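Local coordinates for peptidase M16 C-terminal domain-containing protein (PDB 3D3Y) that is of unknown function but probably belongs with the M16 metallopeptidases and may bind a metal ion, at residues R66-F75 with D102-F112; M50-P58 with F112-Q123. All coordinates share one frame; numbering follows the deposited sequence.

Helix 105-118 illustrates how one helix can serve two different contacts along its length. Its first half joins the end of helix 60-69 and the turn into strand 74-82 in interaction 1; its last half and the chain beyond it receive the loop leaving helix 40-52 in interaction 2. Phe112 belongs to both, and Arg66 also packs against Tyr57 where the contacts touch. Both are partly buried. Interaction 1 grades from an aromatic and leucine interior by the sheet to charged groups at its outer side, with one direct hydrogen bond across. Interaction 2 has more buried residues, yet relies on backbone and amide hydrogen bonds and on waters that bridge the two segments.

Interaction 1. Residues R66-F75 with D102-F112; sequences RLAELYGASF and DSQVLAEAVDF
Glu108 begins in apolar packing, its CB 3.4 Å from Leu70 CD2, and ends in a polar network. From CB the chain extends past Leu70, running in the opposite direction, to reach Tyr71. There OE1 accepts from Tyr71 OH in a very short bond of 2.5 Å, at the edge of the phenol and with ring and carboxylate planes nearly perpendicular. The same OE1 takes the backbone N-H of Gln104, the N-cap residue, at 2.9 Å, while OE2 receives a water that also binds Arg66 NH2. Leu70 CD2 meanwhile covers one face of the Arg66 guanidinium. Beyond it Arg66 NH1 bonds Glu69 OE1 at 2.8 Å, and NH2 makes a long salt bridge to Asp111. With CG anti to the backbone N (chi1 179°), Arg66 lays this methylene 3.6 Å from Phe112 CD1. Deeper in, Phe112 directs its edge into the face of Phe75, CE2 over the ring centre, in a T-shaped pair with planes at 88°. Phe112 also touches Met92, and Ala109 touches Ile94, both of strand 85-95. Helices 60-69 and 105-118 thus meet beside edge strand 74-82, an example of the helix-on-sheet layering of the alpha/beta fold of M16 proteins.

Interaction 2. Residues M50-P58 with F112-Q123; sequences METNSLNYP and FLKEIIFAPNIQ
Selenomethionine Met50 bends at its last torsion to set CE 4.3 Å from Ile116 CG2, the inner, apolar part of a junction between two helix ends. Helices 40-52 and 105-118 both stop here, and the loops that follow run against each other, the second through an inverse gamma turn centred on Asn121. The same CE comes within 3.3 Å of Ile116 O, and a water beside it joins that oxygen to Met50 O. Ser54 CB fits beside Ile116 CD1 at 4.0 Å. On the flank next to helix 60-69, Tyr57 CE2 rests on Glu115 CG and near Phe112, the two rings inclined at 39°.

Further out, polar atoms take over. Leu55 N donates to Ala119 O at 2.9 Å, tying the first loop to the first residue past helix 105-118. A water beside this bond is held by four atoms: it accepts from Ser54 OG and Asn56 N and donates to Ala119 O and Glu115 OE1. Another water links Asn53 O to Asn121 N, again joining backbone atoms of the two segments. Asn121 ND2 reaches Asn53 OD1 at 2.9 Å from well above the carbonyl plane, while Asn53 ND2 turns to Thr131 of helix 129-148. The other atom of the Asn121 amide, OD1, receives Gln123 NE2 at 2.7 Å. At the outer edge Glu115, bent at chi2 (-67°), curls OE1 toward Asn56, whose ND2 meets it on the syn side at 2.8 Å, within its own amide plane and almost straight, at 174°.

Interaction 1. Residues R66-F75 with D102-F112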
loop_
_atom_site.group_PDB
_atom_site.type_symbol
_atom_site.label_atom_id
_atom_site.label_comp_id
_atom_site.label_asym_id
_atom_site.label_seq_id
_atom_site.Cartn_x
_atom_site.Cartn_y
_atom_site.Cartn_z
ATOM N N ARG A 66 -15.762 12.788 -21.553
ATOM C CA ARG A 66 -16.839 12.374 -20.649
ATOM C C ARG A 66 -16.585 12.909 -19.217
ATOM O O ARG A 66 -17.504 13.438 -18.560
ATOM C CB ARG A 66 -16.947 10.854 -20.631
ATOM C CG ARG A 66 -18.024 10.311 -19.703
ATOM C CD ARG A 66 -19.385 11.010 -19.932
ATOM N NE ARG A 66 -20.452 10.379 -19.135
ATOM C CZ ARG A 66 -21.601 10.971 -18.812
ATOM N NH1 ARG A 66 -21.852 12.201 -19.209
ATOM N NH2 ARG A 66 -22.500 10.321 -18.098
ATOM N N LEU A 67 -15.342 12.790 -18.744
ATOM C CA LEU A 67 -14.971 13.345 -17.436
ATOM C C LEU A 67 -15.288 14.849 -17.314
ATOM O O LEU A 67 -15.732 15.342 -16.261
ATOM C CB LEU A 67 -13.502 13.057 -17.108
ATOM C CG LEU A 67 -13.193 11.571 -16.889
ATOM C CD1 LEU A 67 -11.674 11.394 -16.836
ATOM C CD2 LEU A 67 -13.883 11.079 -15.589
ATOM N N ALA A 68 -15.129 15.547 -18.424
ATOM C CA ALA A 68 -15.400 16.974 -18.493
ATOM C C ALA A 68 -16.907 17.203 -18.471
ATOM O O ALA A 68 -17.389 18.103 -17.783
ATOM C CB ALA A 68 -14.789 17.528 -19.755
ATOM N N GLU A 69 -17.668 16.362 -19.186
ATOM C CA GLU A 69 -19.125 16.408 -19.129
ATOM C C GLU A 69 -19.592 16.213 -17.712
ATOM O O GLU A 69 -20.623 16.802 -17.306
ATOM C CB GLU A 69 -19.768 15.292 -19.967
ATOM C CG GLU A 69 -19.938 15.566 -21.438
ATOM C CD GLU A 69 -20.431 14.319 -22.190
ATOM O OE1 GLU A 69 -21.082 13.418 -21.585
ATOM O OE2 GLU A 69 -20.125 14.237 -23.396
ATOM N N LEU A 70 -18.849 15.377 -16.962
ATOM C CA LEU A 70 -19.170 15.114 -15.568
ATOM C C LEU A 70 -18.642 16.220 -14.654
ATOM O O LEU A 70 -18.201 15.968 -13.518
ATOM C CB LEU A 70 -18.633 13.745 -15.127
ATOM C CG LEU A 70 -19.245 12.530 -15.855
ATOM C CD1 LEU A 70 -18.357 11.276 -15.698
ATOM C CD2 LEU A 70 -20.708 12.245 -15.371
ATOM N N TYR A 71 -18.693 17.456 -15.143
ATOM C CA TYR A 71 -18.375 18.630 -14.318
ATOM C C TYR A 71 -16.883 18.615 -13.881
ATOM O O TYR A 71 -16.526 19.090 -12.796
ATOM C CB TYR A 71 -19.401 18.745 -13.154
ATOM C CG TYR A 71 -20.837 18.313 -13.561
ATOM C CD1 TYR A 71 -21.699 19.183 -14.260
ATOM C CD2 TYR A 71 -21.319 17.037 -13.251
ATOM C CE1 TYR A 71 -23.015 18.778 -14.657
ATOM C CE2 TYR A 71 -22.621 16.617 -13.641
ATOM C CZ TYR A 71 -23.462 17.492 -14.345
ATOM O OH TYR A 71 -24.744 17.065 -14.717
ATOM N N GLY A 72 -16.013 18.075 -14.741
ATOM C CA GLY A 72 -14.562 18.082 -14.491
ATOM C C GLY A 72 -14.157 17.107 -13.380
ATOM O O GLY A 72 -13.402 17.474 -12.477
ATOM N N ALA A 73 -14.667 15.869 -13.453
ATOM C CA ALA A 73 -14.403 14.802 -12.487
ATOM C C ALA A 73 -12.965 14.314 -12.570
ATOM O O ALA A 73 -12.387 14.331 -13.641
ATOM C CB ALA A 73 -15.361 13.620 -12.755
ATOM N N SER A 74 -12.391 13.880 -11.442
ATOM C CA SER A 74 -11.125 13.167 -11.436
ATOM C C SER A 74 -11.461 11.682 -11.368
ATOM O O SER A 74 -12.422 11.266 -10.663
ATOM C CB SER A 74 -10.294 13.519 -10.209
ATOM O OG SER A 74 -9.830 14.855 -10.316
ATOM N N PHE A 75 -10.662 10.896 -12.071
ATOM C CA PHE A 75 -10.862 9.453 -12.179
ATOM C C PHE A 75 -9.517 8.739 -12.248
ATOM O O PHE A 75 -8.614 9.153 -12.988
ATOM C CB PHE A 75 -11.701 9.150 -13.420
ATOM C CG PHE A 75 -11.679 7.694 -13.846
ATOM C CD1 PHE A 75 -12.238 6.712 -13.050
ATOM C CD2 PHE A 75 -11.089 7.329 -15.047
ATOM C CE1 PHE A 75 -12.235 5.363 -13.445
ATOM C CE2 PHE A 75 -11.073 5.991 -15.465
ATOM C CZ PHE A 75 -11.653 5.007 -14.661
ATOM N N ASP A 102 -27.647 22.484 -13.423
ATOM C CA ASP A 102 -28.657 21.486 -13.759
ATOM C C ASP A 102 -27.926 20.185 -13.887
ATOM O O ASP A 102 -27.393 19.864 -14.946
ATOM C CB ASP A 102 -29.395 21.822 -15.061
ATOM C CG ASP A 102 -30.059 23.180 -15.028
ATOM O OD1 ASP A 102 -31.122 23.348 -14.366
ATOM O OD2 ASP A 102 -29.509 24.086 -15.694
ATOM N N SER A 103 -27.871 19.458 -12.780
ATOM C CA SER A 103 -27.009 18.293 -12.671
ATOM C C SER A 103 -27.691 17.159 -11.921
ATOM O O SER A 103 -28.631 17.370 -11.139
ATOM C CB SER A 103 -25.703 18.674 -11.950
ATOM O OG SER A 103 -25.951 19.001 -10.585
ATOM N N GLN A 104 -27.225 15.953 -12.197
ATOM C CA GLN A 104 -27.603 14.772 -11.431
ATOM C C GLN A 104 -26.316 14.000 -11.193
ATOM O O GLN A 104 -26.194 12.844 -11.590
ATOM C CB GLN A 104 -28.602 13.910 -12.195
ATOM C CG GLN A 104 -30.026 14.403 -12.142
ATOM C CD GLN A 104 -30.513 14.632 -10.725
ATOM O OE1 GLN A 104 -30.137 13.905 -9.797
ATOM N NE2 GLN A 104 -31.345 15.653 -10.546
ATOM N N VAL A 105 -25.362 14.660 -10.538
ATOM C CA VAL A 105 -23.975 14.212 -10.563
ATOM C C VAL A 105 -23.773 12.773 -10.069
ATOM O O VAL A 105 -22.963 12.033 -10.620
ATOM C CB VAL A 105 -23.021 15.197 -9.823
ATOM C CG1 VAL A 105 -23.144 15.028 -8.299
ATOM C CG2 VAL A 105 -21.564 14.970 -10.284
ATOM N N LEU A 106 -24.519 12.369 -9.046
ATOM C CA LEU A 106 -24.356 11.048 -8.485
ATOM C C LEU A 106 -24.807 9.995 -9.478
ATOM O O LEU A 106 -24.068 9.039 -9.742
ATOM C CB LEU A 106 -25.107 10.919 -7.161
ATOM C CG LEU A 106 -24.501 11.704 -5.994
ATOM C CD1 LEU A 106 -25.477 11.724 -4.822
ATOM C CD2 LEU A 106 -23.154 11.123 -5.600
ATOM N N ALA A 107 -25.985 10.202 -10.064
ATOM C CA ALA A 107 -26.485 9.300 -11.105
ATOM C C ALA A 107 -25.531 9.212 -12.293
ATOM O O ALA A 107 -25.279 8.127 -12.823
ATOM C CB ALA A 107 -27.891 9.692 -11.556
ATOM N N GLU A 108 -24.987 10.358 -12.681
ATOM C CA GLU A 108 -24.088 10.430 -13.822
ATOM C C GLU A 108 -22.738 9.749 -13.520
ATOM O O GLU A 108 -22.198 9.002 -14.360
ATOM C CB GLU A 108 -23.947 11.880 -14.273
ATOM C CG GLU A 108 -25.285 12.443 -14.833
ATOM C CD GLU A 108 -25.243 13.928 -15.142
ATOM O OE1 GLU A 108 -25.521 14.754 -14.223
ATOM O OE2 GLU A 108 -24.981 14.256 -16.310
ATOM N N ALA A 109 -22.228 9.933 -12.304
ATOM C CA ALA A 109 -20.987 9.234 -11.922
ATOM C C ALA A 109 -21.164 7.722 -11.854
ATOM O O ALA A 109 -20.300 6.984 -12.320
ATOM C CB ALA A 109 -20.382 9.809 -10.588
ATOM N N VAL A 110 -22.262 7.243 -11.269
ATOM C CA VAL A 110 -22.498 5.790 -11.207
ATOM C C VAL A 110 -22.624 5.201 -12.605
ATOM O O VAL A 110 -22.133 4.123 -12.864
ATOM C CB VAL A 110 -23.733 5.428 -10.365
ATOM C CG1 VAL A 110 -24.039 3.932 -10.420
ATOM C CG2 VAL A 110 -23.530 5.859 -8.918
ATOM N N ASP A 111 -23.278 5.907 -13.513
ATOM C CA ASP A 111 -23.334 5.453 -14.899
ATOM C C ASP A 111 -21.918 5.336 -15.467
ATOM O O ASP A 111 -21.599 4.378 -16.162
ATOM C CB ASP A 111 -24.202 6.391 -15.760
ATOM C CG ASP A 111 -24.264 5.956 -17.234
ATOM O OD1 ASP A 111 -24.980 4.978 -17.523
ATOM O OD2 ASP A 111 -23.620 6.596 -18.104
ATOM N N PHE A 112 -21.065 6.308 -15.168
ATOM C CA PHE A 112 -19.682 6.257 -15.681
ATOM C C PHE A 112 -18.914 5.064 -15.117
ATOM O O PHE A 112 -18.218 4.342 -15.859
ATOM C CB PHE A 112 -18.929 7.540 -15.344
ATOM C CG PHE A 112 -17.524 7.564 -15.879
ATOM C CD1 PHE A 112 -17.296 7.771 -17.234
ATOM C CD2 PHE A 112 -16.442 7.377 -15.027
ATOM C CE1 PHE A 112 -15.976 7.806 -17.742
ATOM C CE2 PHE A 112 -15.117 7.429 -15.514
ATOM C CZ PHE A 112 -14.889 7.639 -16.876
HETATM O O HOH W 1 -25.106 12.154 -17.845
#

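Interaction 2. Residues M50-P58 with F112-Q123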
loop_
_atom_site.group_PDB
_atom_site.type_symbol
_atom_site.label_atom_id
_atom_site.label_comp_id
_atom_site.label_asym_id
_atom_site.label_seq_id
_atom_site.Cartn_x
_atom_site.Cartn_y
_atom_site.Cartn_z
HETATM N N MSE A 50 -8.206 -0.640 -17.791
HETATM C CA MSE A 50 -9.572 -0.192 -17.524
HETATM C C MSE A 50 -9.664 1.321 -17.334
HETATM O O MSE A 50 -10.740 1.908 -17.479
HETATM C CB MSE A 50 -10.153 -0.944 -16.335
HETATM C CG MSE A 50 -10.309 -2.440 -16.677
HETATM SE SE MSE A 50 -11.046 -3.366 -15.148
HETATM C CE MSE A 50 -12.691 -2.343 -14.892
ATOM N N GLU A 51 -8.526 1.953 -17.048
ATOM C CA GLU A 51 -8.459 3.400 -16.829
ATOM C C GLU A 51 -8.333 4.198 -18.135
ATOM O O GLU A 51 -8.878 5.302 -18.245
ATOM C CB GLU A 51 -7.235 3.694 -15.942
ATOM C CG GLU A 51 -7.013 5.135 -15.597
ATOM C CD GLU A 51 -5.714 5.316 -14.802
ATOM O OE1 GLU A 51 -4.634 5.106 -15.385
ATOM O OE2 GLU A 51 -5.778 5.625 -13.599
ATOM N N THR A 52 -7.587 3.654 -19.101
ATOM C CA THR A 52 -7.163 4.417 -20.273
ATOM C C THR A 52 -8.314 4.670 -21.257
ATOM O O THR A 52 -8.402 5.752 -21.850
ATOM C CB THR A 52 -5.959 3.754 -20.951
ATOM O OG1 THR A 52 -5.501 4.561 -22.048
ATOM C CG2 THR A 52 -6.286 2.345 -21.458
ATOM N N ASN A 53 -9.174 3.658 -21.425
ATOM C CA ASN A 53 -10.354 3.747 -22.286
ATOM C C ASN A 53 -11.307 2.612 -21.952
ATOM O O ASN A 53 -10.954 1.708 -21.172
ATOM C CB ASN A 53 -9.986 3.822 -23.796
ATOM C CG ASN A 53 -9.255 2.585 -24.308
ATOM O OD1 ASN A 53 -9.677 1.461 -24.047
ATOM N ND2 ASN A 53 -8.157 2.797 -25.085
ATOM N N SER A 54 -12.515 2.660 -22.514
ATOM C CA SER A 54 -13.486 1.582 -22.320
ATOM C C SER A 54 -14.199 1.342 -23.650
ATOM O O SER A 54 -13.957 2.056 -24.623
ATOM C CB SER A 54 -14.477 1.930 -21.193
ATOM O OG SER A 54 -15.378 2.957 -21.592
ATOM N N LEU A 55 -15.095 0.368 -23.686
ATOM C CA LEU A 55 -15.808 0.048 -24.940
ATOM C C LEU A 55 -16.464 1.282 -25.576
ATOM O O LEU A 55 -16.392 1.481 -26.799
ATOM C CB LEU A 55 -16.890 -0.987 -24.675
ATOM C CG LEU A 55 -17.561 -1.570 -25.909
ATOM C CD1 LEU A 55 -16.556 -2.440 -26.682
ATOM C CD2 LEU A 55 -18.808 -2.356 -25.487
ATOM N N ASN A 56 -17.129 2.085 -24.749
ATOM C CA ASN A 56 -17.938 3.209 -25.233
ATOM C C ASN A 56 -17.266 4.573 -25.103
ATOM O O ASN A 56 -17.782 5.563 -25.623
ATOM C CB ASN A 56 -19.325 3.192 -24.585
ATOM C CG ASN A 56 -20.105 1.925 -24.941
ATOM O OD1 ASN A 56 -20.190 1.546 -26.122
ATOM N ND2 ASN A 56 -20.638 1.246 -23.927
ATOM N N TYR A 57 -16.108 4.609 -24.438
ATOM C CA TYR A 57 -15.181 5.747 -24.502
ATOM C C TYR A 57 -13.839 5.210 -25.026
ATOM O O TYR A 57 -12.877 5.061 -24.261
ATOM C CB TYR A 57 -15.046 6.409 -23.118
ATOM C CG TYR A 57 -16.400 6.744 -22.547
ATOM C CD1 TYR A 57 -17.186 7.737 -23.124
ATOM C CD2 TYR A 57 -16.926 6.027 -21.465
ATOM C CE1 TYR A 57 -18.457 8.024 -22.635
ATOM C CE2 TYR A 57 -18.210 6.330 -20.951
ATOM C CZ TYR A 57 -18.962 7.326 -21.557
ATOM O OH TYR A 57 -20.232 7.636 -21.085
ATOM N N PRO A 58 -13.805 4.842 -26.324
ATOM C CA PRO A 58 -12.735 3.982 -26.884
ATOM C C PRO A 58 -11.349 4.582 -27.005
ATOM O O PRO A 58 -10.434 3.906 -27.456
ATOM C CB PRO A 58 -13.270 3.588 -28.271
ATOM C CG PRO A 58 -14.269 4.621 -28.636
ATOM C CD PRO A 58 -14.850 5.148 -27.324
ATOM N N PHE A 112 -21.065 6.308 -15.168
ATOM C CA PHE A 112 -19.682 6.257 -15.681
ATOM C C PHE A 112 -18.914 5.064 -15.117
ATOM O O PHE A 112 -18.218 4.342 -15.859
ATOM C CB PHE A 112 -18.929 7.540 -15.344
ATOM C CG PHE A 112 -17.524 7.564 -15.879
ATOM C CD1 PHE A 112 -17.296 7.771 -17.234
ATOM C CD2 PHE A 112 -16.442 7.377 -15.027
ATOM C CE1 PHE A 112 -15.976 7.806 -17.742
ATOM C CE2 PHE A 112 -15.117 7.429 -15.514
ATOM C CZ PHE A 112 -14.889 7.639 -16.876
ATOM N N LEU A 113 -19.035 4.850 -13.813
ATOM C CA LEU A 113 -18.514 3.630 -13.207
ATOM C C LEU A 113 -19.047 2.359 -13.872
ATOM O O LEU A 113 -18.300 1.388 -14.084
ATOM C CB LEU A 113 -18.773 3.593 -11.702
ATOM C CG LEU A 113 -18.118 4.688 -10.849
ATOM C CD1 LEU A 113 -18.720 4.605 -9.478
ATOM C CD2 LEU A 113 -16.592 4.493 -10.839
ATOM N N LYS A 114 -20.346 2.331 -14.183
ATOM C CA LYS A 114 -20.906 1.135 -14.796
ATOM C C LYS A 114 -20.207 0.856 -16.136
ATOM O O LYS A 114 -19.954 -0.333 -16.495
ATOM C CB LYS A 114 -22.421 1.295 -14.999
ATOM C CG LYS A 114 -23.105 0.054 -15.502
ATOM C CD LYS A 114 -24.598 0.278 -15.690
ATOM C CE LYS A 114 -25.278 -1.069 -15.942
ATOM N NZ LYS A 114 -26.673 -0.958 -16.487
ATOM N N GLU A 115 -19.954 1.941 -16.888
ATOM C CA GLU A 115 -19.255 1.862 -18.183
ATOM C C GLU A 115 -17.856 1.311 -17.996
ATOM O O GLU A 115 -17.458 0.311 -18.651
ATOM C CB GLU A 115 -19.216 3.229 -18.889
ATOM C CG GLU A 115 -20.586 3.688 -19.493
ATOM C CD GLU A 115 -21.055 2.807 -20.681
ATOM O OE1 GLU A 115 -20.211 2.172 -21.368
ATOM O OE2 GLU A 115 -22.284 2.740 -20.920
ATOM N N ILE A 116 -17.111 1.933 -17.088
ATOM C CA ILE A 116 -15.736 1.484 -16.794
ATOM C C ILE A 116 -15.652 0.008 -16.346
ATOM O O ILE A 116 -14.824 -0.763 -16.834
ATOM C CB ILE A 116 -15.075 2.394 -15.750
ATOM C CG1 ILE A 116 -14.903 3.821 -16.327
ATOM C CG2 ILE A 116 -13.729 1.763 -15.247
ATOM C CD1 ILE A 116 -14.147 3.884 -17.685
ATOM N N ILE A 117 -16.532 -0.370 -15.421
ATOM C CA ILE A 117 -16.449 -1.696 -14.795
ATOM C C ILE A 117 -17.031 -2.829 -15.631
ATOM O O ILE A 117 -16.421 -3.909 -15.740
ATOM C CB ILE A 117 -17.076 -1.668 -13.391
ATOM C CG1 ILE A 117 -16.270 -0.705 -12.499
ATOM C CG2 ILE A 117 -17.150 -3.074 -12.802
ATOM C CD1 ILE A 117 -16.937 -0.477 -11.134
ATOM N N PHE A 118 -18.182 -2.571 -16.247
ATOM C CA PHE A 118 -18.917 -3.594 -16.975
ATOM C C PHE A 118 -18.827 -3.504 -18.496
ATOM O O PHE A 118 -19.284 -4.404 -19.199
ATOM C CB PHE A 118 -20.372 -3.563 -16.508
ATOM C CG PHE A 118 -20.529 -3.881 -15.047
ATOM C CD1 PHE A 118 -20.619 -5.202 -14.625
ATOM C CD2 PHE A 118 -20.569 -2.862 -14.093
ATOM C CE1 PHE A 118 -20.750 -5.508 -13.272
ATOM C CE2 PHE A 118 -20.697 -3.158 -12.735
ATOM C CZ PHE A 118 -20.776 -4.498 -12.330
ATOM N N ALA A 119 -18.261 -2.419 -19.012
ATOM C CA ALA A 119 -18.105 -2.298 -20.461
ATOM C C ALA A 119 -16.675 -1.917 -20.798
ATOM O O ALA A 119 -16.440 -0.884 -21.414
ATOM C CB ALA A 119 -19.131 -1.290 -21.083
ATOM N N PRO A 120 -15.709 -2.765 -20.395
ATOM C CA PRO A 120 -14.324 -2.469 -20.740
ATOM C C PRO A 120 -14.113 -2.672 -22.234
ATOM O O PRO A 120 -14.996 -3.210 -22.921
ATOM C CB PRO A 120 -13.556 -3.520 -19.949
ATOM C CG PRO A 120 -14.492 -4.674 -19.878
ATOM C CD PRO A 120 -15.797 -4.013 -19.594
ATOM N N ASN A 121 -12.951 -2.266 -22.719
ATOM C CA ASN A 121 -12.662 -2.270 -24.139
ATOM C C ASN A 121 -12.190 -3.664 -24.583
ATOM O O ASN A 121 -11.028 -3.866 -24.943
ATOM C CB ASN A 121 -11.626 -1.184 -24.454
ATOM C CG ASN A 121 -11.540 -0.873 -25.945
ATOM O OD1 ASN A 121 -12.326 -1.389 -26.748
ATOM N ND2 ASN A 121 -10.569 -0.018 -26.324
ATOM N N ILE A 122 -13.108 -4.623 -24.506
ATOM C CA ILE A 122 -12.830 -6.004 -24.880
ATOM C C ILE A 122 -13.697 -6.336 -26.070
ATOM O O ILE A 122 -14.907 -6.007 -26.071
ATOM C CB ILE A 122 -13.135 -6.991 -23.698
ATOM C CG1 ILE A 122 -12.298 -6.623 -22.444
ATOM C CG2 ILE A 122 -12.975 -8.481 -24.153
ATOM C CD1 ILE A 122 -12.576 -7.484 -21.245
ATOM N N GLN A 123 -13.087 -6.956 -27.090
ATOM C CA GLN A 123 -13.817 -7.449 -28.256
ATOM C C GLN A 123 -13.569 -8.921 -28.455
ATOM O O GLN A 123 -12.413 -9.363 -28.513
ATOM C CB GLN A 123 -13.418 -6.724 -29.544
ATOM C CG GLN A 123 -13.917 -5.293 -29.619
ATOM C CD GLN A 123 -12.965 -4.376 -28.933
ATOM O OE1 GLN A 123 -11.758 -4.653 -28.898
ATOM N NE2 GLN A 123 -13.476 -3.274 -28.382
HETATM O O HOH W 2 -12.802 0.088 -18.613
HETATM O O HOH W 3 -11.366 -1.211 -20.692
HETATM O O HOH W 4 -17.722 1.647 -21.939
HETATM O O HOH W 5 -10.019 1.713 -28.779
#